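Local coordinates for protein endonuclease IV (Thermus thermophilus, PDB 3AAM) that cleaves phosphodiester bonds at apurinic or apyrimidinic sites in DNA during base excision repair, using zinc as cofactor, and also has 3'-5' exonuclease activity, at residues F6-A11 with T249-E254; L137-A142 with V202-D207; A150-L155 with L185-A190; H172-G177 with G225-G230; V195-V200 with D237-D242. All blocks are in the same frame, centred on the assembly; numbering follows the deposited sequence.

Interaction 1. Residues F6-A11 with T249-E254; sequences FHLSIA and TPRGPE
Arg251 reaches from the loop ahead of helix 253-267 to the backbone that leaves strand 3-6, and its side chain runs past Phe6, His7 and Leu8. Its CG lies beside the His7 carbonyl, and CD, 3.6 Å from His7 O, also comes near Phe6 CB. Bends at chi2 and chi3 then fold the chain so that NE arrives 4.0 Å from Phe6 CD2, with the ring and guanidinium planes only 19° apart. Leu8 CD2 lies over one guanidinium face, 3.5 Å from NH1. The same NH1 gives a weak, bent hydrogen bond to His7 O (3.0 Å, 129°) and a second bond to a water that also accepts from Ser9 N. NH2 turns to Asp256 and Glu22 in salt bridges, which explains an arginine here: one flat cation serves a carbonyl, two carboxylates and apolar neighbours together. A leucine in its place would probably leave both carboxylates without their cationic mate and the water-bridged loop less firmly held. The contact is typical of the closure of a TIM barrel, where the loop after the first strand meets the one leading into the last helix.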
# COMPACT_ATOMS: atom_id res chain seq x y z
N PHE A 6 -10.08 -2.75 -2.09
CA PHE A 6 -9.66 -1.87 -3.17
C PHE A 6 -9.28 -0.52 -2.60
O PHE A 6 -9.41 -0.26 -1.40
CB PHE A 6 -10.80 -1.59 -4.15
CG PHE A 6 -11.43 -2.81 -4.76
CD1 PHE A 6 -10.64 -3.83 -5.29
CD2 PHE A 6 -12.81 -2.90 -4.87
CE1 PHE A 6 -11.23 -4.92 -5.92
CE2 PHE A 6 -13.41 -3.98 -5.51
CZ PHE A 6 -12.62 -4.99 -6.03
N HIS A 7 -8.83 0.36 -3.49
CA HIS A 7 -8.52 1.72 -3.12
C HIS A 7 -9.82 2.45 -3.43
O HIS A 7 -10.30 2.43 -4.58
CB HIS A 7 -7.38 2.29 -3.96
CG HIS A 7 -6.93 3.63 -3.49
ND1 HIS A 7 -7.71 4.76 -3.61
CD2 HIS A 7 -5.81 4.01 -2.84
CE1 HIS A 7 -7.08 5.78 -3.05
NE2 HIS A 7 -5.93 5.36 -2.58
N LEU A 8 -10.41 3.06 -2.41
CA LEU A 8 -11.68 3.77 -2.54
C LEU A 8 -11.51 5.29 -2.54
O LEU A 8 -10.56 5.82 -1.95
CB LEU A 8 -12.60 3.36 -1.39
CG LEU A 8 -12.77 1.85 -1.16
CD1 LEU A 8 -13.60 1.62 0.10
CD2 LEU A 8 -13.44 1.23 -2.38
N SER A 9 -12.45 5.97 -3.18
CA SER A 9 -12.43 7.42 -3.27
C SER A 9 -12.92 8.11 -2.01
O SER A 9 -13.75 7.58 -1.27
CB SER A 9 -13.29 7.88 -4.45
OG SER A 9 -13.40 9.29 -4.48
N ILE A 10 -12.40 9.31 -1.76
CA ILE A 10 -12.81 10.09 -0.60
C ILE A 10 -13.38 11.42 -1.07
O ILE A 10 -13.69 12.30 -0.26
CB ILE A 10 -11.64 10.36 0.37
CG1 ILE A 10 -10.54 11.17 -0.32
CG2 ILE A 10 -11.08 9.05 0.89
CD1 ILE A 10 -9.49 11.71 0.63
N ALA A 11 -13.53 11.57 -2.38
CA ALA A 11 -14.07 12.81 -2.95
C ALA A 11 -15.57 12.89 -2.70
O ALA A 11 -16.23 11.88 -2.44
CB ALA A 11 -13.78 12.86 -4.44
N THR A 249 -6.23 -0.94 -8.95
CA THR A 249 -6.49 -0.89 -10.39
C THR A 249 -7.74 -0.05 -10.66
O THR A 249 -8.43 0.34 -9.73
CB THR A 249 -6.68 -2.31 -10.94
OG1 THR A 249 -7.76 -2.94 -10.24
CG2 THR A 249 -5.42 -3.12 -10.76
N PRO A 250 -8.03 0.24 -11.93
CA PRO A 250 -9.21 1.04 -12.27
C PRO A 250 -10.49 0.55 -11.59
O PRO A 250 -10.75 -0.65 -11.51
CB PRO A 250 -9.26 0.93 -13.79
CG PRO A 250 -7.80 0.90 -14.15
CD PRO A 250 -7.26 -0.09 -13.14
N ARG A 251 -11.29 1.51 -11.12
CA ARG A 251 -12.53 1.22 -10.41
C ARG A 251 -13.78 1.39 -11.25
O ARG A 251 -13.81 2.19 -12.18
CB ARG A 251 -12.62 2.12 -9.19
CG ARG A 251 -11.46 1.98 -8.20
CD ARG A 251 -11.56 0.65 -7.46
NE ARG A 251 -12.94 0.40 -7.07
CZ ARG A 251 -13.65 1.20 -6.27
NH1 ARG A 251 -13.10 2.29 -5.74
NH2 ARG A 251 -14.93 0.93 -6.04
N GLY A 252 -14.83 0.65 -10.90
CA GLY A 252 -16.08 0.74 -11.62
C GLY A 252 -16.92 -0.49 -11.37
O GLY A 252 -16.40 -1.51 -10.92
N PRO A 253 -18.24 -0.44 -11.63
CA PRO A 253 -19.05 -1.64 -11.39
C PRO A 253 -18.53 -2.90 -12.08
O PRO A 253 -18.45 -3.96 -11.46
CB PRO A 253 -20.44 -1.21 -11.86
CG PRO A 253 -20.46 0.25 -11.50
CD PRO A 253 -19.09 0.71 -11.97
N GLU A 254 -18.19 -2.79 -13.37
CA GLU A 254 -17.69 -3.94 -14.12
C GLU A 254 -16.34 -4.42 -13.59
O GLU A 254 -16.15 -5.61 -13.35
CB GLU A 254 -17.57 -3.59 -15.61
CG GLU A 254 -16.99 -4.69 -16.50
CD GLU A 254 -15.48 -4.82 -16.40
OE1 GLU A 254 -14.78 -3.79 -16.54
OE2 GLU A 254 -14.99 -5.95 -16.18
O HOH W 1 -14.51 4.60 -4.72

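Interaction 2. Residues L137-A142 with V202-D207; sequences LVENTA and VVHLND
Leu137 and Val202 meet across the inside of the TIM barrel, as do Glu139 and His204 two residues further along the parallel strands 135-139 and 202-208. Strand 165-169 lies between the two in the sheet, so the contact is made by inward-facing side chains and the alpha carbons of Leu137 and Val202 remain 8.3 Å apart.

The Glu139-His204 pair is polar and buried, close to the metal centre. Glu139 extends beyond CG and brings its carboxylate to the edge of the His204 ring, near the ring plane, while the carboxylate plane itself stands 88° from the imidazole. Acid and imidazole suit the end of the barrel where the active site lies: the side chain of Glu139 comes within about 4 Å of that of metal-binding His172, and the His204 ring meets that of His69, their planes about 10° apart.

The Leu137-Val202 pair is purely apolar, and its two side chains also cross at about a right angle. Branched aliphatic residues suit this layer because they fill the core without bringing in a polar atom. Leu137 has its CG anti to the carbonyl carbon (chi1 -56°), which turns CD1 toward Val202, and there Leu137 CD1 presses on Val202 CG2 at 3.6 Å.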
# COMPACT_ATOMS: atom_id res chain seq x y z
N LEU A 137 4.66 2.20 6.11
CA LEU A 137 5.09 1.08 5.30
C LEU A 137 5.78 1.57 4.04
O LEU A 137 5.30 2.49 3.39
CB LEU A 137 3.89 0.23 4.89
CG LEU A 137 2.99 -0.31 6.01
CD1 LEU A 137 1.86 -1.13 5.42
CD2 LEU A 137 3.84 -1.15 6.96
N VAL A 138 6.91 0.95 3.69
CA VAL A 138 7.62 1.32 2.48
C VAL A 138 7.42 0.18 1.49
O VAL A 138 7.54 -0.99 1.85
CB VAL A 138 9.14 1.54 2.73
CG1 VAL A 138 9.34 2.76 3.61
CG2 VAL A 138 9.74 0.31 3.38
N GLU A 139 7.10 0.52 0.25
CA GLU A 139 6.86 -0.49 -0.78
C GLU A 139 8.12 -0.83 -1.55
O GLU A 139 9.01 -0.01 -1.69
CB GLU A 139 5.83 0.01 -1.80
CG GLU A 139 4.76 0.94 -1.26
CD GLU A 139 3.87 1.52 -2.36
OE1 GLU A 139 4.38 1.84 -3.46
OE2 GLU A 139 2.65 1.67 -2.12
N ASN A 140 8.18 -2.06 -2.05
CA ASN A 140 9.30 -2.45 -2.89
C ASN A 140 8.90 -1.84 -4.24
O ASN A 140 7.71 -1.58 -4.48
CB ASN A 140 9.42 -3.97 -3.01
CG ASN A 140 8.14 -4.62 -3.49
OD1 ASN A 140 7.12 -4.58 -2.81
ND2 ASN A 140 8.20 -5.23 -4.67
N THR A 141 9.87 -1.61 -5.11
CA THR A 141 9.59 -0.99 -6.40
C THR A 141 10.07 -1.79 -7.61
O THR A 141 10.76 -2.80 -7.47
CB THR A 141 10.24 0.40 -6.48
OG1 THR A 141 11.66 0.26 -6.46
CG2 THR A 141 9.80 1.25 -5.30
N ALA A 142 9.70 -1.32 -8.79
CA ALA A 142 10.09 -1.96 -10.04
C ALA A 142 11.58 -1.74 -10.30
O ALA A 142 12.19 -2.44 -11.11
CB ALA A 142 9.26 -1.39 -11.19
N VAL A 202 0.82 -5.52 4.92
CA VAL A 202 -0.04 -5.23 3.79
C VAL A 202 0.61 -5.62 2.47
O VAL A 202 1.81 -5.42 2.28
CB VAL A 202 -0.39 -3.72 3.73
CG1 VAL A 202 -1.30 -3.45 2.54
CG2 VAL A 202 -1.05 -3.28 5.02
N VAL A 203 -0.20 -6.18 1.58
CA VAL A 203 0.27 -6.58 0.27
C VAL A 203 -0.55 -5.87 -0.80
O VAL A 203 -1.78 -5.88 -0.75
CB VAL A 203 0.10 -8.11 0.04
CG1 VAL A 203 0.49 -8.46 -1.39
CG2 VAL A 203 0.95 -8.89 1.04
N HIS A 204 0.13 -5.21 -1.74
CA HIS A 204 -0.57 -4.59 -2.86
C HIS A 204 -0.51 -5.70 -3.90
O HIS A 204 0.51 -5.88 -4.59
CB HIS A 204 0.15 -3.33 -3.36
CG HIS A 204 -0.07 -2.12 -2.51
ND1 HIS A 204 -1.19 -1.95 -1.72
CD2 HIS A 204 0.67 -1.00 -2.36
CE1 HIS A 204 -1.13 -0.78 -1.12
NE2 HIS A 204 -0.02 -0.17 -1.49
N LEU A 205 -1.59 -6.47 -3.99
CA LEU A 205 -1.69 -7.62 -4.87
C LEU A 205 -2.06 -7.25 -6.30
O LEU A 205 -3.09 -7.67 -6.83
CB LEU A 205 -2.72 -8.61 -4.30
CG LEU A 205 -2.64 -10.06 -4.78
CD1 LEU A 205 -1.39 -10.73 -4.22
CD2 LEU A 205 -3.88 -10.81 -4.33
N ASN A 206 -1.21 -6.44 -6.91
CA ASN A 206 -1.41 -5.98 -8.28
C ASN A 206 -0.85 -6.96 -9.31
O ASN A 206 0.23 -7.51 -9.11
CB ASN A 206 -0.70 -4.64 -8.47
CG ASN A 206 -1.28 -3.54 -7.61
OD1 ASN A 206 -0.56 -2.80 -6.95
ND2 ASN A 206 -2.60 -3.43 -7.63
N ASP A 207 -1.59 -7.19 -10.39
CA ASP A 207 -1.04 -8.04 -11.43
C ASP A 207 -0.22 -7.05 -12.25
O ASP A 207 -0.27 -5.84 -12.00
CB ASP A 207 -2.12 -8.69 -12.29
CG ASP A 207 -1.60 -9.91 -13.04
OD1 ASP A 207 -0.40 -9.93 -13.39
OD2 ASP A 207 -2.39 -10.85 -13.30

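Interaction 3. Residues A150-L155 with L185-A190; sequences ARFEEL and LGVLDA
The first turn of helix 152-159 comes up beside the middle of helix 184-194, the closest alpha carbons being those of Phe152 and Ala190, 7.6 Å apart. Phe152 bridges that distance by itself. With CG anti to the carbonyl carbon (chi1 -62°), its ring leans across to the second helix and rests against both backbone and side-chain atoms there. CE2 comes 3.6 Å from Val187 O, and CZ lies 4.0 Å from Val187 CG1, the two side chains crossing at about a right angle. Further back, Phe152 CD2 approaches the carbonyl carbon Ala190 C at 3.9 Å and Ala190 CB at 4.2 Å. The small alanine lets the aromatic ring come up to the helix backbone, whereas valine supplies a branched methyl at the outer end of the ring; these are van der Waals contacts, suited to a largely buried surface. Phe152 is further enclosed by Leu191 and Ala194 of helix 184-194, stacks on Tyr178, and reaches Leu168 of strand 165-169, so this ring of helix 152-159 is packed between helix 184-194, Tyr178 and a strand of the barrel wall.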
# COMPACT_ATOMS: atom_id res chain seq x y z
N ALA A 150 14.15 -1.84 -4.98
CA ALA A 150 13.84 -2.93 -5.90
C ALA A 150 14.15 -4.27 -5.24
O ALA A 150 13.41 -5.24 -5.40
CB ALA A 150 14.64 -2.78 -7.19
N ARG A 151 15.26 -4.32 -4.51
CA ARG A 151 15.69 -5.54 -3.83
C ARG A 151 15.15 -5.60 -2.40
O ARG A 151 15.19 -4.61 -1.67
CB ARG A 151 17.22 -5.60 -3.79
CG ARG A 151 17.87 -5.81 -5.13
CD ARG A 151 17.68 -7.25 -5.60
NE ARG A 151 18.28 -8.20 -4.67
CZ ARG A 151 18.17 -9.52 -4.77
NH1 ARG A 151 17.48 -10.05 -5.76
NH2 ARG A 151 18.76 -10.30 -3.88
N PHE A 152 14.67 -6.77 -2.00
CA PHE A 152 14.15 -6.92 -0.65
C PHE A 152 15.22 -6.59 0.39
O PHE A 152 14.91 -6.04 1.44
CB PHE A 152 13.61 -8.33 -0.42
CG PHE A 152 12.45 -8.70 -1.31
CD1 PHE A 152 11.58 -7.72 -1.79
CD2 PHE A 152 12.21 -10.03 -1.64
CE1 PHE A 152 10.49 -8.06 -2.58
CE2 PHE A 152 11.12 -10.38 -2.44
CZ PHE A 152 10.26 -9.39 -2.91
N GLU A 153 16.47 -6.93 0.09
CA GLU A 153 17.57 -6.65 1.02
C GLU A 153 17.72 -5.16 1.27
O GLU A 153 18.12 -4.75 2.36
CB GLU A 153 18.90 -7.19 0.49
CG GLU A 153 19.08 -8.70 0.57
CD GLU A 153 18.24 -9.46 -0.44
OE1 GLU A 153 17.75 -8.83 -1.40
OE2 GLU A 153 18.08 -10.68 -0.27
N GLU A 154 17.42 -4.34 0.26
CA GLU A 154 17.55 -2.90 0.43
C GLU A 154 16.45 -2.41 1.36
O GLU A 154 16.69 -1.55 2.21
CB GLU A 154 17.46 -2.17 -0.91
CG GLU A 154 17.74 -0.67 -0.78
CD GLU A 154 17.99 0.01 -2.12
OE1 GLU A 154 17.02 0.31 -2.84
OE2 GLU A 154 19.18 0.22 -2.45
N LEU A 155 15.25 -2.97 1.21
CA LEU A 155 14.14 -2.60 2.07
C LEU A 155 14.45 -2.99 3.50
O LEU A 155 14.12 -2.26 4.44
CB LEU A 155 12.84 -3.29 1.63
CG LEU A 155 12.12 -2.73 0.41
CD1 LEU A 155 12.99 -2.90 -0.82
CD2 LEU A 155 10.79 -3.45 0.22
N LEU A 185 6.01 -18.79 -4.41
CA LEU A 185 6.47 -19.29 -3.11
C LEU A 185 7.92 -18.89 -2.87
O LEU A 185 8.29 -18.51 -1.76
CB LEU A 185 6.34 -20.82 -3.08
CG LEU A 185 6.61 -21.53 -1.76
CD1 LEU A 185 5.54 -21.17 -0.74
CD2 LEU A 185 6.63 -23.04 -1.99
N GLY A 186 8.73 -18.97 -3.92
CA GLY A 186 10.13 -18.61 -3.81
C GLY A 186 10.31 -17.13 -3.55
O GLY A 186 11.23 -16.72 -2.84
N VAL A 187 9.44 -16.32 -4.14
CA VAL A 187 9.52 -14.88 -3.94
C VAL A 187 9.20 -14.56 -2.48
O VAL A 187 9.84 -13.70 -1.87
CB VAL A 187 8.53 -14.13 -4.86
CG1 VAL A 187 8.53 -12.64 -4.53
CG2 VAL A 187 8.92 -14.34 -6.31
N LEU A 188 8.20 -15.24 -1.92
CA LEU A 188 7.86 -15.00 -0.53
C LEU A 188 8.96 -15.53 0.38
O LEU A 188 9.19 -14.97 1.45
CB LEU A 188 6.51 -15.64 -0.18
CG LEU A 188 5.30 -15.00 -0.87
CD1 LEU A 188 4.05 -15.74 -0.43
CD2 LEU A 188 5.20 -13.53 -0.51
N ASP A 189 9.64 -16.59 -0.04
CA ASP A 189 10.72 -17.14 0.77
C ASP A 189 11.85 -16.12 0.83
O ASP A 189 12.47 -15.93 1.87
CB ASP A 189 11.28 -18.44 0.18
CG ASP A 189 10.24 -19.54 0.08
OD1 ASP A 189 9.31 -19.58 0.90
OD2 ASP A 189 10.38 -20.39 -0.83
N ALA A 190 12.10 -15.47 -0.30
CA ALA A 190 13.15 -14.46 -0.39
C ALA A 190 12.80 -13.26 0.47
O ALA A 190 13.66 -12.70 1.15
CB ALA A 190 13.33 -14.03 -1.85

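Interaction 4. Residues H172-G177 with G225-G230; sequences HAYAAG and GKIGEG. With MN (manganese (II) ion), chain B.
Lys226 O accepts a 2.7 Å hydrogen bond from a water that also lies 3.4 Å from Tyr174 OH, a weak link joining helix 170-176 to the loop before helix 230-235. The rest of the contact is apolar. Ile227 lays CG1 over one face of the Tyr174 ring in a CH-pi contact, 4.0 Å from the ring centroid and 18° off its normal. Its terminal CD1 continues past the ring to Tyr174 CB (3.8 Å), so the two side chains run past each other in opposite directions. Lys226 adds its CB beside CE2, while its amine end leads away from the tyrosine. Tyr174 reaches this loop because its CG is anti to the backbone N (chi1 -167°). A tyrosine suits the place by joining a flat apolar face to a hydroxyl that can meet water, and isoleucine offers a slender branch to that face. Two residues earlier on the same helix, His172 NE2 binds manganese at 2.2 Å, with Asp217 and His219 among the other ligands; Asn140 O accepts from its ND1. Together with the metal bond, this second-shell bond holds the imidazole in its rotation, and it would probably make NE2 a stronger donor to the metal.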
# COMPACT_ATOMS: atom_id res chain seq x y z
N HIS A 172 5.28 -4.67 -8.71
CA HIS A 172 6.61 -4.08 -8.61
C HIS A 172 7.69 -5.16 -8.55
O HIS A 172 8.72 -5.07 -9.22
CB HIS A 172 6.72 -3.20 -7.37
CG HIS A 172 5.82 -2.00 -7.39
ND1 HIS A 172 5.75 -1.11 -6.34
CD2 HIS A 172 4.96 -1.55 -8.33
CE1 HIS A 172 4.88 -0.16 -6.64
NE2 HIS A 172 4.39 -0.40 -7.83
N ALA A 173 7.43 -6.18 -7.74
CA ALA A 173 8.38 -7.28 -7.57
C ALA A 173 8.63 -7.98 -8.90
O ALA A 173 9.77 -8.25 -9.27
CB ALA A 173 7.86 -8.28 -6.54
N TYR A 174 7.55 -8.27 -9.62
CA TYR A 174 7.66 -8.94 -10.91
C TYR A 174 8.47 -8.09 -11.87
O TYR A 174 9.39 -8.58 -12.54
CB TYR A 174 6.26 -9.19 -11.48
CG TYR A 174 6.22 -10.14 -12.65
CD1 TYR A 174 6.64 -11.47 -12.51
CD2 TYR A 174 5.76 -9.73 -13.90
CE1 TYR A 174 6.60 -12.35 -13.59
CE2 TYR A 174 5.72 -10.60 -14.98
CZ TYR A 174 6.14 -11.91 -14.81
OH TYR A 174 6.11 -12.79 -15.87
N ALA A 175 8.15 -6.80 -11.93
CA ALA A 175 8.85 -5.88 -12.82
C ALA A 175 10.33 -5.77 -12.46
O ALA A 175 11.16 -5.51 -13.32
CB ALA A 175 8.20 -4.50 -12.78
N ALA A 176 10.65 -5.97 -11.19
CA ALA A 176 12.03 -5.87 -10.73
C ALA A 176 12.84 -7.13 -11.00
O ALA A 176 14.08 -7.08 -10.98
CB ALA A 176 12.05 -5.55 -9.24
N GLY A 177 12.17 -8.25 -11.25
CA GLY A 177 12.89 -9.48 -11.52
C GLY A 177 12.50 -10.67 -10.65
O GLY A 177 13.03 -11.77 -10.83
N GLY A 225 -3.21 -9.86 -15.98
CA GLY A 225 -1.82 -9.50 -16.22
C GLY A 225 -0.93 -10.70 -16.50
O GLY A 225 -1.41 -11.79 -16.79
N LYS A 226 0.38 -10.49 -16.40
CA LYS A 226 1.35 -11.54 -16.67
C LYS A 226 1.63 -12.47 -15.50
O LYS A 226 2.26 -13.52 -15.67
CB LYS A 226 2.67 -10.92 -17.15
CG LYS A 226 2.52 -9.99 -18.35
CD LYS A 226 1.86 -10.70 -19.52
CE LYS A 226 1.65 -9.75 -20.69
NZ LYS A 226 0.83 -10.38 -21.77
N ILE A 227 1.17 -12.11 -14.31
CA ILE A 227 1.39 -12.96 -13.15
C ILE A 227 0.28 -14.00 -13.05
O ILE A 227 0.52 -15.15 -12.69
CB ILE A 227 1.46 -12.13 -11.85
CG1 ILE A 227 2.56 -11.08 -11.98
CG2 ILE A 227 1.75 -13.05 -10.66
CD1 ILE A 227 2.63 -10.09 -10.83
N GLY A 228 -0.94 -13.58 -13.38
CA GLY A 228 -2.08 -14.48 -13.36
C GLY A 228 -2.33 -15.21 -12.05
O GLY A 228 -2.38 -14.60 -10.99
N GLU A 229 -2.48 -16.53 -12.13
CA GLU A 229 -2.75 -17.33 -10.95
C GLU A 229 -1.61 -17.31 -9.94
O GLU A 229 -1.75 -17.81 -8.82
CB GLU A 229 -3.09 -18.77 -11.35
CG GLU A 229 -4.38 -18.89 -12.15
CD GLU A 229 -5.63 -18.55 -11.35
OE1 GLU A 229 -5.50 -18.00 -10.24
OE2 GLU A 229 -6.74 -18.84 -11.84
N GLY A 230 -0.48 -16.72 -10.32
CA GLY A 230 0.63 -16.62 -9.40
C GLY A 230 0.18 -15.82 -8.19
O GLY A 230 0.62 -16.07 -7.06
MN MN B . 2.88 0.78 -9.00
O HOH W 2 3.81 -14.59 -17.62
O HOH W 3 1.79 2.60 -10.34

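Interaction 5. Residues V195-V200 with D237-D242; sequences VGLERV and DPRLKD
Two loops of the TIM barrel, each running from an outer helix to the next barrel strand, meet here: the loop 195-200 leads into strand 202-208, and the loop 237-242 leads into strand 244-247. Leu197, in a short 3-10 turn, is the residue that reaches across. Its CD1 packs on the aliphatic part of Arg239, 3.8 Å from CD and 3.9 Å from CB, and lies over one face of the guanidinium. The other methyl, CD2, approaches Leu240 CD2 at 4.3 Å. Leucine suits the site because its forked end can serve the two neighbours at once.

Arg239 is held in turn by Asp237. Bent at chi3 (-70°), the arginine folds back to grip the carboxylate side-on: NE bonds to OD1 at 2.9 Å in a nearly straight bond (170°), and NH2 bonds to OD2 at the same length. Both oxygens are met on their syn sides, close to the guanidinium plane. On its anti side OD1 also accepts from the backbone N of Arg239 at 2.8 Å, closing an Asx turn, so this oxygen takes two donors and fixes both turn and side chain. A methionine in place of Arg239 would probably leave the carboxylates of Asp237 and Asp189 without their charged partner and the turn less rigid.

The remaining nitrogen, NH1, makes its salt bridge with Asp189 of helix 184-194. Leu185 and Leu188 of that helix pack on both Asp237 and Arg239, while Val200 touches Leu168 of strand 165-169, tying the two loops to an outer helix and the barrel wall.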
# COMPACT_ATOMS: atom_id res chain seq x y z
N VAL A 195 13.59 -9.53 4.62
CA VAL A 195 12.84 -8.62 5.48
C VAL A 195 12.18 -9.28 6.67
O VAL A 195 12.23 -8.77 7.80
CB VAL A 195 11.76 -7.89 4.65
CG1 VAL A 195 10.84 -7.08 5.56
CG2 VAL A 195 12.42 -6.97 3.63
N GLY A 196 11.58 -10.44 6.42
CA GLY A 196 10.88 -11.16 7.47
C GLY A 196 9.41 -10.85 7.26
O GLY A 196 9.00 -9.69 7.37
N LEU A 197 8.62 -11.87 6.95
CA LEU A 197 7.20 -11.66 6.69
C LEU A 197 6.41 -11.08 7.85
O LEU A 197 5.31 -10.55 7.65
CB LEU A 197 6.56 -12.97 6.22
CG LEU A 197 7.08 -13.45 4.86
CD1 LEU A 197 6.45 -14.77 4.49
CD2 LEU A 197 6.76 -12.40 3.80
N GLU A 198 6.96 -11.14 9.06
CA GLU A 198 6.24 -10.57 10.20
C GLU A 198 6.17 -9.05 10.09
O GLU A 198 5.36 -8.40 10.75
CB GLU A 198 6.90 -10.98 11.53
CG GLU A 198 8.33 -10.51 11.72
CD GLU A 198 9.31 -11.20 10.78
OE1 GLU A 198 9.24 -12.44 10.64
OE2 GLU A 198 10.17 -10.50 10.20
N ARG A 199 7.02 -8.50 9.22
CA ARG A 199 7.06 -7.05 9.02
C ARG A 199 6.44 -6.65 7.68
O ARG A 199 6.77 -5.61 7.13
CB ARG A 199 8.51 -6.55 9.09
CG ARG A 199 9.28 -7.05 10.30
CD ARG A 199 8.61 -6.66 11.62
NE ARG A 199 8.71 -5.23 11.90
CZ ARG A 199 8.36 -4.67 13.05
NH1 ARG A 199 7.89 -5.42 14.04
NH2 ARG A 199 8.49 -3.36 13.22
N VAL A 200 5.55 -7.49 7.16
CA VAL A 200 4.87 -7.20 5.89
C VAL A 200 3.37 -7.35 6.15
O VAL A 200 2.75 -8.35 5.78
CB VAL A 200 5.27 -8.19 4.78
CG1 VAL A 200 4.67 -7.75 3.46
CG2 VAL A 200 6.79 -8.27 4.68
N ASP A 237 -1.03 -17.98 0.45
CA ASP A 237 0.12 -18.55 1.13
C ASP A 237 -0.21 -18.57 2.61
O ASP A 237 -0.60 -17.56 3.18
CB ASP A 237 1.38 -17.72 0.88
CG ASP A 237 2.62 -18.35 1.46
OD1 ASP A 237 2.80 -18.30 2.70
OD2 ASP A 237 3.41 -18.92 0.69
N PRO A 238 -0.06 -19.73 3.27
CA PRO A 238 -0.37 -19.84 4.70
C PRO A 238 0.32 -18.82 5.60
O PRO A 238 -0.20 -18.47 6.66
CB PRO A 238 0.04 -21.27 5.03
CG PRO A 238 -0.25 -21.99 3.75
CD PRO A 238 0.32 -21.04 2.72
N ARG A 239 1.48 -18.33 5.18
CA ARG A 239 2.21 -17.36 5.98
C ARG A 239 1.58 -15.98 5.97
O ARG A 239 1.89 -15.14 6.81
CB ARG A 239 3.66 -17.27 5.49
CG ARG A 239 4.46 -18.54 5.69
CD ARG A 239 5.78 -18.50 4.93
NE ARG A 239 5.58 -18.58 3.49
CZ ARG A 239 6.57 -18.68 2.60
NH1 ARG A 239 7.83 -18.69 3.00
NH2 ARG A 239 6.29 -18.76 1.30
N LEU A 240 0.69 -15.74 5.01
CA LEU A 240 0.04 -14.44 4.88
C LEU A 240 -1.46 -14.48 5.16
O LEU A 240 -2.17 -13.51 4.89
CB LEU A 240 0.25 -13.89 3.47
CG LEU A 240 1.69 -13.83 2.96
CD1 LEU A 240 1.69 -13.34 1.52
CD2 LEU A 240 2.52 -12.90 3.85
N LYS A 241 -1.93 -15.59 5.70
CA LYS A 241 -3.36 -15.75 5.96
C LYS A 241 -4.01 -14.66 6.82
O LYS A 241 -5.21 -14.44 6.72
CB LYS A 241 -3.64 -17.12 6.58
CG LYS A 241 -3.03 -17.32 7.95
CD LYS A 241 -3.24 -18.75 8.41
CE LYS A 241 -2.58 -19.02 9.75
NZ LYS A 241 -2.77 -20.43 10.17
N ASP A 242 -3.22 -13.98 7.65
CA ASP A 242 -3.78 -12.93 8.51
C ASP A 242 -3.38 -11.52 8.07
O ASP A 242 -3.45 -10.58 8.85
CB ASP A 242 -3.32 -13.15 9.96
CG ASP A 242 -3.75 -14.50 10.51
OD1 ASP A 242 -4.96 -14.78 10.51
OD2 ASP A 242 -2.87 -15.27 10.94

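Overall arrangement
All five contacts belong to one TIM barrel. Interaction 2 is innermost, its centre 6 Å from that of the chain, whereas the others lie 15 to 16 Å out. It is joined to interaction 4 by two hydrogen bonds, Asn140 O to His172 ND1 (2.7 Å) and Asp207 OD1 to Ile227 N (2.8 Å), the first of which reaches a manganese ligand, the second the loop before helix 230-235. Interactions 3 and 5 share the 2.7 Å salt bridge between Asp189 OD1 and Arg239 NH1. Interaction 1 closes the sequence loop within which the rest are nested; its centre is 29 Å from that of interaction 3, while the side chain of His7 lies about 11 Å from the manganese.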